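Local coordinates for protein alternansucrase (Leuconostoc mesenteroides, PDB 6HVG) that belongs to glycoside hydrolase family 70 and combines a (β/α)8-barrel domain and an all-β domain with repeats related to choline-binding modules, at residues Q862-D867 and D879-V884; G911-N916 and S1001-V1006; D616-D621 and H654-E659. One frame throughout, in Å; residues are numbered along the deposited sequence.

In the fold
From the N terminus, contact 3 comes first: it closes a helical excursion of 32 residues between two neighbouring parallel strands of the (β/α)8 barrel. Contact 1 follows once the chain has entered the all-β domain, where an 11-residue loop without helix or strand links 862-867 to 879-884. Contact 2 then joins 911-916 to 1001-1006, closing a longer excursion that includes several further strands. The three are in series, neither nested nor crossed. Contacts 1 and 2 share one antiparallel sheet, since strands 881-885 and 910-915 are neighbours in it; Ser883 O probably accepts a hydrogen bond from Val912 N. Contact 3 lies apart, its centre about 32 Å from either.

Contact 1. Residues Q862-D867 and D879-V884; sequences QTMATD and DLLTSV
A β-hairpin in the all-β C domain of this family 70 enzyme brings Gln862-Thr866 alongside Leu881-Val884, antiparallel at 169°. Thr863 with Val884 and Ala865 with Thr882 are the hydrogen-bonded pairs; Thr882 N donates to Ala865 O at 2.8 Å. Toward the connecting loop the regular pairing ends: Asp867 N still bonds to Leu880 O, but Asp867 O takes Asp879 N, one residue short of the regular partner, while the carboxylates of Asp867 and Asp879 bond to Thr878 N and Met701 N respectively.

On the face of Met864, Thr866, Leu881 and Ser883, the leucine sits between two neighbours of the opposite strand. Its CD1 lies 4.0 Å from Met864 CG and 3.9 Å from Thr866 CG2. On the other face, Thr863 and Val884 run side by side, OG1 of the threonine 3.7 Å from CB of the valine. Thr882 has OG1 between its backbone N and carbonyl carbon (chi1 54°), from where it adds a weak bond to Ala865 O at 3.5 Å. Gln862 reaches across with an extended chain, its amide also bonded to Asn817 OD1 and Lys818 N; its NE2 donates to Ser883 OG at 3.0 Å, the hydroxyl lying close to the amide plane.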
loop_
_atom_site.group_PDB
_atom_site.type_symbol
_atom_site.label_atom_id
_atom_site.label_comp_id
_atom_site.label_asym_id
_atom_site.label_seq_id
_atom_site.Cartn_x
_atom_site.Cartn_y
_atom_site.Cartn_z
ATOM N N GLN A 862 -23.129 -31.695 -10.319
ATOM C CA GLN A 862 -21.688 -31.832 -10.122
ATOM C C GLN A 862 -21.378 -32.731 -8.952
ATOM O O GLN A 862 -22.178 -32.850 -8.018
ATOM C CB GLN A 862 -21.052 -30.464 -9.899
ATOM C CG GLN A 862 -19.551 -30.494 -9.682
ATOM C CD GLN A 862 -18.918 -29.122 -9.754
ATOM O OE1 GLN A 862 -19.605 -28.105 -9.718
ATOM N NE2 GLN A 862 -17.601 -29.098 -9.941
ATOM N N THR A 863 -20.226 -33.395 -9.030
ATOM C CA THR A 863 -19.595 -33.995 -7.850
ATOM C C THR A 863 -18.135 -33.613 -7.846
ATOM O O THR A 863 -17.567 -33.214 -8.862
ATOM C CB THR A 863 -19.651 -35.536 -7.789
ATOM O OG1 THR A 863 -19.009 -36.086 -8.947
ATOM C CG2 THR A 863 -21.086 -36.047 -7.686
ATOM N N MET A 864 -17.554 -33.721 -6.666
ATOM C CA MET A 864 -16.175 -33.387 -6.451
ATOM C C MET A 864 -15.701 -34.248 -5.284
ATOM O O MET A 864 -16.380 -34.354 -4.251
ATOM C CB MET A 864 -16.016 -31.894 -6.160
ATOM C CG MET A 864 -14.591 -31.391 -6.269
ATOM S SD MET A 864 -14.396 -29.618 -5.888
ATOM C CE MET A 864 -14.965 -28.889 -7.403
ATOM N N ALA A 865 -14.547 -34.881 -5.473
ATOM C CA ALA A 865 -13.962 -35.788 -4.492
ATOM C C ALA A 865 -12.449 -35.723 -4.629
ATOM O O ALA A 865 -11.928 -35.129 -5.567
ATOM C CB ALA A 865 -14.446 -37.208 -4.718
ATOM N N THR A 866 -11.751 -36.300 -3.664
ATOM C CA THR A 866 -10.292 -36.360 -3.692
ATOM C C THR A 866 -9.842 -37.666 -3.110
ATOM O O THR A 866 -10.492 -38.209 -2.204
ATOM C CB THR A 866 -9.599 -35.234 -2.872
ATOM O OG1 THR A 866 -10.069 -35.235 -1.520
ATOM C CG2 THR A 866 -9.818 -33.839 -3.493
ATOM N N ASP A 867 -8.728 -38.168 -3.627
ATOM C CA ASP A 867 -8.111 -39.339 -3.056
ATOM C C ASP A 867 -7.362 -38.886 -1.812
ATOM O O ASP A 867 -6.144 -38.953 -1.755
ATOM C CB ASP A 867 -7.175 -39.989 -4.065
ATOM C CG ASP A 867 -6.591 -41.294 -3.560
ATOM O OD1 ASP A 867 -7.243 -41.982 -2.732
ATOM O OD2 ASP A 867 -5.451 -41.591 -3.964
ATOM N N ASP A 879 -3.934 -37.691 -3.355
ATOM C CA ASP A 879 -4.517 -36.344 -3.274
ATOM C C ASP A 879 -4.855 -35.748 -4.652
ATOM O O ASP A 879 -4.599 -34.571 -4.922
ATOM C CB ASP A 879 -3.605 -35.418 -2.465
ATOM C CG ASP A 879 -4.261 -34.090 -2.121
ATOM O OD1 ASP A 879 -5.370 -34.128 -1.570
ATOM O OD2 ASP A 879 -3.653 -33.036 -2.371
ATOM N N LEU A 880 -5.420 -36.590 -5.519
ATOM C CA LEU A 880 -5.834 -36.200 -6.851
ATOM C C LEU A 880 -7.329 -35.864 -6.792
ATOM O O LEU A 880 -8.122 -36.643 -6.271
ATOM C CB LEU A 880 -5.542 -37.331 -7.867
ATOM C CG LEU A 880 -4.719 -36.991 -9.135
ATOM C CD1 LEU A 880 -3.578 -36.029 -8.923
ATOM C CD2 LEU A 880 -4.157 -38.248 -9.780
ATOM N N LEU A 881 -7.708 -34.688 -7.295
ATOM C CA LEU A 881 -9.104 -34.233 -7.235
ATOM C C LEU A 881 -9.881 -34.677 -8.471
ATOM O O LEU A 881 -9.396 -34.543 -9.581
ATOM C CB LEU A 881 -9.168 -32.708 -7.089
ATOM C CG LEU A 881 -10.554 -32.041 -7.090
ATOM C CD1 LEU A 881 -10.660 -30.974 -6.014
ATOM C CD2 LEU A 881 -10.857 -31.416 -8.434
ATOM N N THR A 882 -11.080 -35.201 -8.256
ATOM C CA THR A 882 -11.920 -35.650 -9.340
ATOM C C THR A 882 -13.237 -34.887 -9.362
ATOM O O THR A 882 -14.024 -34.966 -8.428
ATOM C CB THR A 882 -12.177 -37.167 -9.264
ATOM O OG1 THR A 882 -12.687 -37.525 -7.979
ATOM C CG2 THR A 882 -10.890 -37.916 -9.522
ATOM N N SER A 883 -13.446 -34.139 -10.442
ATOM C CA SER A 883 -14.639 -33.295 -10.626
ATOM C C SER A 883 -15.359 -33.724 -11.884
ATOM O O SER A 883 -14.736 -33.840 -12.942
ATOM C CB SER A 883 -14.272 -31.804 -10.723
ATOM O OG SER A 883 -15.421 -30.975 -10.789
ATOM N N VAL A 884 -16.667 -33.937 -11.759
ATOM C CA VAL A 884 -17.503 -34.470 -12.825
ATOM C C VAL A 884 -18.734 -33.606 -13.016
ATOM O O VAL A 884 -19.251 -33.090 -12.049
ATOM C CB VAL A 884 -17.997 -35.905 -12.495
ATOM C CG1 VAL A 884 -19.005 -36.387 -13.530
ATOM C CG2 VAL A 884 -16.812 -36.864 -12.388
#

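Contact 2. Residues G911-N916 and S1001-V1006; sequences GVIVGN and SGYLGV
Ile913 meets Tyr1003 at the rim of the phenol ring: its CB lies in the ring plane beside CE2, and its CG2 is 3.9 Å from that same CE2. The two side chains cross obliquely. With CG anti to its backbone N (chi1 -177°), Tyr1003 directs its ring along its own strand as far as Gly1005, the partner of Ile913; the hydroxyl OH stands 3.8 Å from Gly1005 CA, on the side where a side chain would otherwise project. A weak bond joins that hydroxyl to Tyr990 OH.

The opposite face is aliphatic. Val912 and Val1006 point the same way, side by side, with CG2 of the first 4.1 Å from CG1 of the second. Leu1004 leans back toward the facing strand, bringing CD1 to 3.6 Å from Ile913 O, with Val912 CG1 and Val914 CB more loosely placed. Ser809 of helix 807-814 touches both Val914 and Leu1004, and Leu691 of helix 681-692 also meets Val914.

Between the faces, Ile913 and Gly1005 exchange two backbone bonds, Ile913 N to Gly1005 O and Gly1005 N to Ile913 O, each 2.8 Å. Gly1002 sits at the corner where the chain enters this strand, its CA against Gly915 O. The pair belongs to the antiparallel sheet of the all-β domain, its valine and leucine face against helices 681-692 and 807-814, consistent with the C domain beside the (β/α)8 barrel in this family.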
loop_
_atom_site.group_PDB
_atom_site.type_symbol
_atom_site.label_atom_id
_atom_site.label_comp_id
_atom_site.label_asym_id
_atom_site.label_seq_id
_atom_site.Cartn_x
_atom_site.Cartn_y
_atom_site.Cartn_z
ATOM N N GLY A 911 -15.250 -34.862 -17.358
ATOM C CA GLY A 911 -14.494 -35.396 -16.232
ATOM C C GLY A 911 -13.169 -34.680 -16.100
ATOM O O GLY A 911 -12.420 -34.570 -17.073
ATOM N N VAL A 912 -12.889 -34.159 -14.910
ATOM C CA VAL A 912 -11.647 -33.425 -14.660
ATOM C C VAL A 912 -10.874 -34.042 -13.489
ATOM O O VAL A 912 -11.440 -34.289 -12.422
ATOM C CB VAL A 912 -11.911 -31.959 -14.379
ATOM C CG1 VAL A 912 -10.597 -31.205 -14.177
ATOM C CG2 VAL A 912 -12.689 -31.364 -15.530
ATOM N N ILE A 913 -9.594 -34.325 -13.744
ATOM C CA ILE A 913 -8.662 -34.828 -12.754
ATOM C C ILE A 913 -7.510 -33.832 -12.648
ATOM O O ILE A 913 -6.903 -33.486 -13.665
ATOM C CB ILE A 913 -8.099 -36.200 -13.160
ATOM C CG1 ILE A 913 -9.244 -37.173 -13.466
ATOM C CG2 ILE A 913 -7.213 -36.748 -12.044
ATOM C CD1 ILE A 913 -8.788 -38.434 -14.155
ATOM N N VAL A 914 -7.187 -33.400 -11.429
ATOM C CA VAL A 914 -6.110 -32.429 -11.227
ATOM C C VAL A 914 -5.305 -32.707 -9.963
ATOM O O VAL A 914 -5.837 -33.143 -8.962
ATOM C CB VAL A 914 -6.649 -30.986 -11.244
ATOM C CG1 VAL A 914 -7.925 -30.890 -10.460
ATOM C CG2 VAL A 914 -5.632 -29.978 -10.729
ATOM N N GLY A 915 -4.000 -32.464 -10.049
ATOM C CA GLY A 915 -3.083 -32.629 -8.927
ATOM C C GLY A 915 -2.109 -31.478 -8.832
ATOM O O GLY A 915 -1.881 -30.775 -9.812
ATOM N N ASN A 916 -1.528 -31.301 -7.645
ATOM C CA ASN A 916 -0.580 -30.207 -7.355
ATOM C C ASN A 916 0.801 -30.716 -7.003
ATOM O O ASN A 916 1.571 -30.012 -6.363
ATOM C CB ASN A 916 -1.113 -29.349 -6.200
ATOM C CG ASN A 916 -1.348 -30.150 -4.929
ATOM O OD1 ASN A 916 -0.786 -31.224 -4.732
ATOM N ND2 ASN A 916 -2.189 -29.619 -4.056
ATOM N N SER A 1001 2.558 -27.854 -12.994
ATOM C CA SER A 1001 3.302 -28.436 -11.891
ATOM C C SER A 1001 2.314 -29.305 -11.126
ATOM O O SER A 1001 1.777 -28.898 -10.092
ATOM C CB SER A 1001 3.863 -27.359 -10.966
ATOM O OG SER A 1001 4.632 -26.405 -11.690
ATOM N N GLY A 1002 2.092 -30.507 -11.648
ATOM C CA GLY A 1002 1.123 -31.452 -11.094
ATOM C C GLY A 1002 0.538 -32.318 -12.192
ATOM O O GLY A 1002 1.217 -32.620 -13.179
ATOM N N TYR A 1003 -0.719 -32.720 -12.028
ATOM C CA TYR A 1003 -1.417 -33.513 -13.057
ATOM C C TYR A 1003 -2.675 -32.812 -13.553
ATOM O O TYR A 1003 -3.313 -32.102 -12.784
ATOM C CB TYR A 1003 -1.813 -34.901 -12.531
ATOM C CG TYR A 1003 -2.468 -35.716 -13.611
ATOM C CD1 TYR A 1003 -1.709 -36.315 -14.596
ATOM C CD2 TYR A 1003 -3.844 -35.823 -13.702
ATOM C CE1 TYR A 1003 -2.298 -37.033 -15.618
ATOM C CE2 TYR A 1003 -4.436 -36.553 -14.721
ATOM C CZ TYR A 1003 -3.655 -37.150 -15.673
ATOM O OH TYR A 1003 -4.233 -37.872 -16.687
ATOM N N LEU A 1004 -3.006 -33.005 -14.834
ATOM C CA LEU A 1004 -4.288 -32.567 -15.403
ATOM C C LEU A 1004 -4.765 -33.524 -16.486
ATOM O O LEU A 1004 -4.090 -33.719 -17.507
ATOM C CB LEU A 1004 -4.173 -31.169 -16.002
ATOM C CG LEU A 1004 -5.422 -30.586 -16.659
ATOM C CD1 LEU A 1004 -6.561 -30.511 -15.668
ATOM C CD2 LEU A 1004 -5.130 -29.206 -17.249
ATOM N N GLY A 1005 -5.935 -34.118 -16.269
ATOM C CA GLY A 1005 -6.611 -34.928 -17.297
ATOM C C GLY A 1005 -8.083 -34.538 -17.400
ATOM O O GLY A 1005 -8.782 -34.459 -16.387
ATOM N N VAL A 1006 -8.547 -34.269 -18.615
ATOM C CA VAL A 1006 -9.941 -33.975 -18.850
ATOM C C VAL A 1006 -10.481 -34.909 -19.922
ATOM O O VAL A 1006 -9.861 -35.087 -20.971
ATOM C CB VAL A 1006 -10.164 -32.524 -19.297
ATOM C CG1 VAL A 1006 -11.661 -32.227 -19.373
ATOM C CG2 VAL A 1006 -9.500 -31.564 -18.327
#

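Contact 3. Residues D616-D621 and H654-E659; sequences DGIRVD and HLSILE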
loop_
_atom_site.group_PDB
_atom_site.type_symbol
_atom_site.label_atom_id
_atom_site.label_comp_id
_atom_site.label_asym_id
_atom_site.label_seq_id
_atom_site.Cartn_x
_atom_site.Cartn_y
_atom_site.Cartn_z
ATOM N N ASP A 616 -24.287 -2.650 -21.299
ATOM C CA ASP A 616 -25.419 -3.474 -20.827
ATOM C C ASP A 616 -25.420 -3.723 -19.338
ATOM O O ASP A 616 -26.475 -3.884 -18.746
ATOM C CB ASP A 616 -25.424 -4.845 -21.513
ATOM C CG ASP A 616 -25.372 -4.736 -23.023
ATOM O OD1 ASP A 616 -26.425 -4.478 -23.660
ATOM O OD2 ASP A 616 -24.257 -4.859 -23.549
ATOM N N GLY A 617 -24.234 -3.821 -18.748
ATOM C CA GLY A 617 -24.105 -4.063 -17.325
ATOM C C GLY A 617 -22.962 -3.265 -16.764
ATOM O O GLY A 617 -22.276 -2.577 -17.502
ATOM N N ILE A 618 -22.723 -3.382 -15.467
ATOM C CA ILE A 618 -21.620 -2.660 -14.824
ATOM C C ILE A 618 -20.782 -3.546 -13.914
ATOM O O ILE A 618 -21.237 -4.562 -13.442
ATOM C CB ILE A 618 -22.147 -1.484 -13.976
ATOM C CG1 ILE A 618 -23.106 -2.004 -12.914
ATOM C CG2 ILE A 618 -22.841 -0.441 -14.854
ATOM C CD1 ILE A 618 -23.499 -0.973 -11.870
ATOM N N ARG A 619 -19.556 -3.107 -13.680
ATOM C CA ARG A 619 -18.744 -3.571 -12.579
ATOM C C ARG A 619 -18.639 -2.412 -11.593
ATOM O O ARG A 619 -18.355 -1.285 -11.990
ATOM C CB ARG A 619 -17.365 -3.925 -13.093
ATOM C CG ARG A 619 -16.326 -4.202 -12.012
ATOM C CD ARG A 619 -14.935 -4.346 -12.634
ATOM N NE ARG A 619 -13.863 -4.554 -11.651
ATOM C CZ ARG A 619 -13.281 -3.599 -10.925
ATOM N NH1 ARG A 619 -13.640 -2.337 -11.063
ATOM N NH2 ARG A 619 -12.333 -3.923 -10.049
ATOM N N VAL A 620 -18.887 -2.683 -10.323
ATOM C CA VAL A 620 -18.776 -1.665 -9.290
ATOM C C VAL A 620 -17.389 -1.770 -8.688
ATOM O O VAL A 620 -17.084 -2.731 -7.973
ATOM C CB VAL A 620 -19.866 -1.834 -8.199
ATOM C CG1 VAL A 620 -19.841 -0.672 -7.214
ATOM C CG2 VAL A 620 -21.250 -1.939 -8.835
ATOM N N ASP A 621 -16.551 -0.783 -8.999
ATOM C CA ASP A 621 -15.172 -0.716 -8.500
ATOM C C ASP A 621 -15.168 -0.317 -7.023
ATOM O O ASP A 621 -15.899 0.577 -6.619
ATOM C CB ASP A 621 -14.391 0.315 -9.325
ATOM C CG ASP A 621 -12.949 0.516 -8.846
ATOM O OD1 ASP A 621 -12.083 -0.386 -9.062
ATOM O OD2 ASP A 621 -12.679 1.616 -8.272
ATOM N N HIS A 654 -28.428 -8.059 -18.527
ATOM C CA HIS A 654 -27.645 -6.958 -17.983
ATOM C C HIS A 654 -26.758 -7.482 -16.862
ATOM O O HIS A 654 -26.828 -6.998 -15.724
ATOM C CB HIS A 654 -28.561 -5.844 -17.466
ATOM C CG HIS A 654 -29.479 -5.294 -18.505
ATOM N ND1 HIS A 654 -30.694 -5.878 -18.792
ATOM C CD2 HIS A 654 -29.369 -4.223 -19.324
ATOM C CE1 HIS A 654 -31.289 -5.195 -19.754
ATOM N NE2 HIS A 654 -30.511 -4.178 -20.083
ATOM N N LEU A 655 -25.928 -8.474 -17.203
ATOM C CA LEU A 655 -24.947 -9.028 -16.263
ATOM C C LEU A 655 -24.109 -7.935 -15.628
ATOM O O LEU A 655 -23.522 -7.146 -16.335
ATOM C CB LEU A 655 -23.997 -10.005 -16.959
ATOM C CG LEU A 655 -24.454 -11.446 -17.052
ATOM C CD1 LEU A 655 -23.509 -12.200 -17.972
ATOM C CD2 LEU A 655 -24.497 -12.088 -15.669
ATOM N N SER A 656 -24.072 -7.932 -14.292
ATOM C CA SER A 656 -23.377 -6.922 -13.478
ATOM C C SER A 656 -22.616 -7.556 -12.315
ATOM O O SER A 656 -23.149 -8.433 -11.623
ATOM C CB SER A 656 -24.383 -5.918 -12.896
ATOM O OG SER A 656 -24.904 -5.094 -13.915
ATOM N N ILE A 657 -21.384 -7.102 -12.086
ATOM C CA ILE A 657 -20.515 -7.694 -11.071
ATOM C C ILE A 657 -20.050 -6.652 -10.066
ATOM O O ILE A 657 -20.054 -5.449 -10.345
ATOM C CB ILE A 657 -19.300 -8.424 -11.699
ATOM C CG1 ILE A 657 -18.367 -7.435 -12.408
ATOM C CG2 ILE A 657 -19.792 -9.505 -12.646
ATOM C CD1 ILE A 657 -17.159 -8.084 -13.079
ATOM N N LEU A 658 -19.660 -7.125 -8.888
ATOM C CA LEU A 658 -19.129 -6.291 -7.815
ATOM C C LEU A 658 -17.685 -6.686 -7.539
ATOM O O LEU A 658 -17.371 -7.870 -7.461
ATOM C CB LEU A 658 -19.892 -6.538 -6.517
ATOM C CG LEU A 658 -21.361 -6.185 -6.457
ATOM C CD1 LEU A 658 -21.979 -6.768 -5.207
ATOM C CD2 LEU A 658 -21.545 -4.669 -6.540
ATOM N N GLU A 659 -16.814 -5.695 -7.347
ATOM C CA GLU A 659 -15.504 -5.886 -6.709
ATOM C C GLU A 659 -15.728 -5.727 -5.206
ATOM O O GLU A 659 -15.642 -4.616 -4.689
ATOM C CB GLU A 659 -14.499 -4.853 -7.191
ATOM C CG GLU A 659 -13.042 -5.156 -6.843
ATOM C CD GLU A 659 -12.148 -3.911 -6.657
ATOM O OE1 GLU A 659 -12.550 -2.776 -6.974
ATOM O OE2 GLU A 659 -11.008 -4.058 -6.171
#
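Backbone bonds join Ile618 and Val620 to the strand beside them: Ile657 N donates to Ile618 O at 2.9 Å, Val620 N to Ile657 O at 3.0 Å, and Glu659 N to Val620 O. One step earlier a side chain replaces the carbonyl, as Ile618 N gives a nearly straight bond (169°) to Ser656 OG at 3.2 Å. That hydroxyl in turn donates to His654 O, while the His654 ring presents its edge to Asp616 O.

Apolar contacts lie on both faces. Val620 CG2 packs 3.6 Å from Leu658 CD2, the two side chains side by side and pointing the same way, and Leu631 touches both. The arrangement is a β-α-β crossover of the (β/α)8 barrel, with helix 629-642 of the connection on this outer side. On the inner side the aliphatic part of Arg619 runs against Ile657, CB to CG1 at 3.7 Å.

Ionic contacts gather at the C-terminal ends of the strands, where enzymes of this fold have their active sites. Arg619 NH1 forms an in-plane salt bridge to the anti lone pair of Asp621 OD1 at 3.2 Å; Asp1155 also pairs with NH1. NH2 forms a salt bridge with Glu659 OE1 at 3.3 Å, and Glu659 CB lies over one guanidinium face. Asp621 OD1 and Glu659 OE1, two acceptors not bonded to each other, come within 3.2 Å where both meet this guanidinium. Glu659 OE1 also accepts from Ala622 N.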